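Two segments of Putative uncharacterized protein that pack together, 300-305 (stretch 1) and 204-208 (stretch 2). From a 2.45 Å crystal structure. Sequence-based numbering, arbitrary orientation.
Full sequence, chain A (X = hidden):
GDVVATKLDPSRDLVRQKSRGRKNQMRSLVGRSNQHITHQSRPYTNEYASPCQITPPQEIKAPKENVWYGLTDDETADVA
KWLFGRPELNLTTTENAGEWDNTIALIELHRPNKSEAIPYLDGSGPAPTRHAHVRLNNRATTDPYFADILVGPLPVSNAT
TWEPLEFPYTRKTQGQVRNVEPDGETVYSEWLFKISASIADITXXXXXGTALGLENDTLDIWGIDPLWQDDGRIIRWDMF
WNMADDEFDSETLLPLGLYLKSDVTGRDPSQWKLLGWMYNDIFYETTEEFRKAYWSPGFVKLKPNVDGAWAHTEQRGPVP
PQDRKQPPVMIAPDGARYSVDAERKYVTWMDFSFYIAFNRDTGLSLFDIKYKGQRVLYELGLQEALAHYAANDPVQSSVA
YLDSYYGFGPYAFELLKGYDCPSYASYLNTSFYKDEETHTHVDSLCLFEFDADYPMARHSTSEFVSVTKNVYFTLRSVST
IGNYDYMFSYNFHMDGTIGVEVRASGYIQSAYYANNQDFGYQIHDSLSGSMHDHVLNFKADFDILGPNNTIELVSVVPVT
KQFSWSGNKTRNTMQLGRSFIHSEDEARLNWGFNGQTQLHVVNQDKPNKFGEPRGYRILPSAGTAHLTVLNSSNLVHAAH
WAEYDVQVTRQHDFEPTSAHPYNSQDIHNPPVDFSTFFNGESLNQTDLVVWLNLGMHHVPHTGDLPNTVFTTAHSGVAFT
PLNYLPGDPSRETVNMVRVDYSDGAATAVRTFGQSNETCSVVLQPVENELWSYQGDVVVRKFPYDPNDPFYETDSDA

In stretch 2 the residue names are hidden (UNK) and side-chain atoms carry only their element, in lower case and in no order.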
ATOM      1  N   VAL A 300      14.161 -33.040  31.953  1.00 24.97           N
ATOM      2  CA  VAL A 300      14.395 -32.566  30.595  1.00 24.71           C
ATOM      3  C   VAL A 300      15.091 -31.208  30.615  1.00 24.57           C
ATOM      4  O   VAL A 300      14.544 -30.223  31.115  1.00 24.50           O
ATOM      5  CB  VAL A 300      13.078 -32.475  29.801  1.00 24.68           C
ATOM      6  CG1 VAL A 300      13.305 -31.818  28.454  1.00 24.51           C
ATOM      7  CG2 VAL A 300      12.479 -33.863  29.626  1.00 24.36           C
ATOM      8  N   LYS A 301      16.306 -31.176  30.073  1.00 24.40           N
ATOM      9  CA  LYS A 301      17.094 -29.958  29.977  1.00 24.24           C
ATOM     10  C   LYS A 301      17.058 -29.517  28.531  1.00 24.09           C
ATOM     11  O   LYS A 301      17.383 -30.305  27.645  1.00 24.34           O
ATOM     12  CB  LYS A 301      18.535 -30.219  30.410  1.00 24.09           C
ATOM     13  CG  LYS A 301      18.663 -30.679  31.852  1.00 24.18           C
ATOM     14  CD  LYS A 301      20.099 -31.066  32.203  1.00 24.41           C
ATOM     15  CE  LYS A 301      20.200 -31.532  33.653  1.00 24.33           C
ATOM     16  NZ  LYS A 301      21.548 -32.048  34.023  1.00 24.46           N
ATOM     17  N   LEU A 302      16.653 -28.272  28.292  1.00 23.84           N
ATOM     18  CA  LEU A 302      16.499 -27.754  26.931  1.00 23.72           C
ATOM     19  C   LEU A 302      17.609 -26.760  26.571  1.00 23.48           C
ATOM     20  O   LEU A 302      18.117 -26.037  27.431  1.00 23.18           O
ATOM     21  CB  LEU A 302      15.119 -27.110  26.765  1.00 23.63           C
ATOM     22  CG  LEU A 302      13.929 -28.040  27.025  1.00 23.79           C
ATOM     23  CD1 LEU A 302      12.614 -27.279  26.948  1.00 23.34           C
ATOM     24  CD2 LEU A 302      13.926 -29.213  26.051  1.00 23.44           C
ATOM     25  N   LYS A 303      17.956 -26.727  25.286  1.00 23.33           N
ATOM     26  CA  LYS A 303      19.140 -26.011  24.807  1.00 23.28           C
ATOM     27  C   LYS A 303      18.967 -24.485  24.784  1.00 22.71           C
ATOM     28  O   LYS A 303      17.864 -23.983  24.577  1.00 22.74           O
ATOM     29  CB  LYS A 303      19.510 -26.490  23.395  1.00 23.61           C
ATOM     30  CG  LYS A 303      19.897 -27.972  23.274  1.00 24.68           C
ATOM     31  CD  LYS A 303      19.943 -28.385  21.789  1.00 26.79           C
ATOM     32  CE  LYS A 303      19.993 -29.908  21.575  1.00 27.73           C
ATOM     33  NZ  LYS A 303      21.383 -30.453  21.644  1.00 28.75           N
ATOM     34  N   PRO A 304      20.070 -23.742  24.978  1.00 21.98           N
ATOM     35  CA  PRO A 304      20.036 -22.292  24.864  1.00 21.67           C
ATOM     36  C   PRO A 304      20.015 -21.800  23.421  1.00 21.36           C
ATOM     37  O   PRO A 304      20.342 -22.546  22.494  1.00 21.38           O
ATOM     38  CB  PRO A 304      21.360 -21.872  25.485  1.00 21.55           C
ATOM     39  CG  PRO A 304      22.262 -22.982  25.179  1.00 21.78           C
ATOM     40  CD  PRO A 304      21.428 -24.223  25.273  1.00 21.96           C
ATOM     41  N   ASN A 305      19.634 -20.540  23.254  1.00 20.84           N
ATOM     42  CA  ASN A 305      19.909 -19.808  22.034  1.00 20.52           C
ATOM     43  C   ASN A 305      21.222 -19.075  22.248  1.00 20.20           C
ATOM     44  O   ASN A 305      21.329 -18.274  23.166  1.00 20.10           O
ATOM     45  CB  ASN A 305      18.789 -18.810  21.739  1.00 20.38           C
ATOM     46  CG  ASN A 305      17.470 -19.488  21.420  1.00 20.42           C
ATOM     47  OD1 ASN A 305      17.310 -20.090  20.356  1.00 20.50           O
ATOM     48  ND2 ASN A 305      16.513 -19.383  22.332  1.00 19.54           N
ATOM     49  N   UNK A 204      24.625 -22.720  35.102  1.00 24.42           N
ATOM     50  CA  UNK A 204      25.893 -23.185  34.529  1.00 24.78           C
ATOM     51  C   UNK A 204      25.693 -24.493  33.774  1.00 24.98           C
ATOM     52  O   UNK A 204      26.266 -24.695  32.705  1.00 24.95           O
ATOM     53  c   UNK A 204      28.678 -22.440  37.185  1.00 25.35           C
ATOM     54  c   UNK A 204      26.952 -23.384  35.626  1.00 24.93           C
ATOM     55  c   UNK A 204      27.924 -22.229  35.877  1.00 25.29           C
ATOM     56  c   UNK A 204      28.894 -22.089  34.704  1.00 25.11           C
ATOM     57  N   UNK A 205      24.886 -25.382  34.345  1.00 25.28           N
ATOM     58  CA  UNK A 205      24.624 -26.689  33.741  1.00 25.64           C
ATOM     59  C   UNK A 205      23.718 -26.578  32.508  1.00 25.90           C
ATOM     60  O   UNK A 205      23.806 -27.386  31.581  1.00 25.72           O
ATOM     61  c   UNK A 205      23.978 -27.618  34.767  1.00 25.57           C
ATOM     62  o   UNK A 205      25.086 -29.585  34.052  1.00 26.52           O
ATOM     63  o   UNK A 205      22.900 -29.682  34.261  1.00 26.17           O
ATOM     64  c   UNK A 205      23.986 -29.065  34.326  1.00 26.04           C
ATOM     65  N   UNK A 206      22.859 -25.566  32.506  1.00 26.25           N
ATOM     66  CA  UNK A 206      21.829 -25.431  31.491  1.00 26.52           C
ATOM     67  C   UNK A 206      22.412 -24.749  30.260  1.00 26.68           C
ATOM     68  O   UNK A 206      22.176 -25.189  29.134  1.00 26.89           O
ATOM     69  c   UNK A 206      20.645 -24.634  32.064  1.00 26.59           C
ATOM     70  c   UNK A 206      18.308 -24.492  32.902  1.00 26.38           C
ATOM     71  c   UNK A 206      19.194 -25.052  31.792  1.00 26.64           C
ATOM     72  c   UNK A 206      19.014 -26.554  31.704  1.00 26.53           C
ATOM     73  N   UNK A 207      23.187 -23.684  30.482  1.00 26.89           N
ATOM     74  CA  UNK A 207      23.688 -22.836  29.396  1.00 26.84           C
ATOM     75  C   UNK A 207      25.146 -22.355  29.540  1.00 27.15           C
ATOM     76  O   UNK A 207      25.547 -21.412  28.853  1.00 26.82           O
ATOM     77  c   UNK A 207      20.573 -21.204  30.560  1.00 25.60           C
ATOM     78  c   UNK A 207      22.806 -21.593  29.274  1.00 26.83           C
ATOM     79  c   UNK A 207      20.488 -22.568  28.790  1.00 25.75           C
ATOM     80  n   UNK A 207      19.224 -22.492  29.316  1.00 25.64           N
ATOM     81  c   UNK A 207      19.247 -21.661  30.405  1.00 25.95           C
ATOM     82  c   UNK A 207      19.840 -19.941  32.465  1.00 25.08           C
ATOM     83  c   UNK A 207      21.350 -21.802  29.523  1.00 26.16           C
ATOM     84  c   UNK A 207      20.867 -20.332  31.611  1.00 25.27           C
ATOM     85  c   UNK A 207      18.533 -20.413  32.286  1.00 25.05           C
ATOM     86  c   UNK A 207      18.214 -21.270  31.266  1.00 25.39           C
ATOM     87  N   UNK A 208      25.934 -22.996  30.409  1.00 27.53           N
ATOM     88  CA  UNK A 208      27.313 -22.556  30.709  1.00 27.74           C
ATOM     89  C   UNK A 208      27.390 -21.066  31.048  1.00 27.71           C
ATOM     90  O   UNK A 208      28.303 -20.376  30.607  1.00 27.89           O
ATOM     91  o   UNK A 208      28.240 -25.192  30.260  1.00 30.64           O
ATOM     92  c   UNK A 208      28.276 -22.891  29.551  1.00 27.83           C
ATOM     93  c   UNK A 208      28.475 -24.392  29.352  1.00 28.61           C
ATOM     94  n   UNK A 208      28.922 -24.779  28.159  1.00 29.56           N
TER
HETATM   95  O   HOH W   1      20.566 -26.996  28.056  1.00 19.41           O
HETATM   96  O   HOH W   2      16.661 -23.547  28.406  1.00  6.79           O

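Position 204 carries four side-chain carbons and no heteroatom, with a fork at the second carbon. Its side chain is out of reach of stretch 1, so the identification rests on shape alone: a fork one carbon beyond CB is that of leucine, and the residue is Leu204.

At position 205 the side chain has two carbons, the second bearing two oxygens. One of these oxygens lies 2.7 Å from NZ of Lys301, the distance expected between a carboxylate and an ammonium group. The short acidic side chain is aspartate, Asp205, and the contact, from Lys301 NZ to Asp205 OD2, is a hydrogen bond within a salt bridge.

Position 206 again shows four carbons forked at the second. One branch carbon approaches Lys301 CB to 3.9 Å, an apolar contact with the first carbon of the same lysine side chain. The branching and the lack of polar atoms give leucine, Leu206, and the carbon nearest Lys301 CB is CD1. Both chi1 (-138°) and chi2 (34°) fall between the usual wells. Its backbone O, 4.0 Å from Pro304 CD, also accepts a hydrogen bond from water 1.

At position 207 a single carbon leads into fused five- and six-membered rings holding eight carbons and one nitrogen. Such an indole belongs only to tryptophan, Trp207. Its CD1 lies 3.5 Å from Pro304 CB, with the proline approaching the ring obliquely. The indole NE1 is 4.2 Å from Leu302 O and instead donates to water 2, at 2.9 Å.

Position 208 has two side-chain carbons, the second carrying one oxygen and one nitrogen, and its side chain is out of reach of stretch 1. This carboxamide is asparagine, Asn208. With phi of 50° it is the first residue to leave helical geometry, although its N still makes a weak 2.9 Å hydrogen bond to Leu204 O.

The contact therefore joins a helical segment to a stretch without regular secondary structure through three consecutive residues, Asp205 to Trp207, and buries 265 Å² in all. Lys301 supplies both a charge for Asp205 and aliphatic surface for Leu206, while Pro304 packs against Trp207. Two waters add bridged polar links to the direct salt bridge: water 1 donates to Leu206 O (2.6 Å) and Leu302 O (2.7 Å), and water 2 accepts from Trp207 NE1 and donates to Leu302 O (3.0 Å). Leu302 O thus receives both waters.

Stretch 2 204-208: LDLWN
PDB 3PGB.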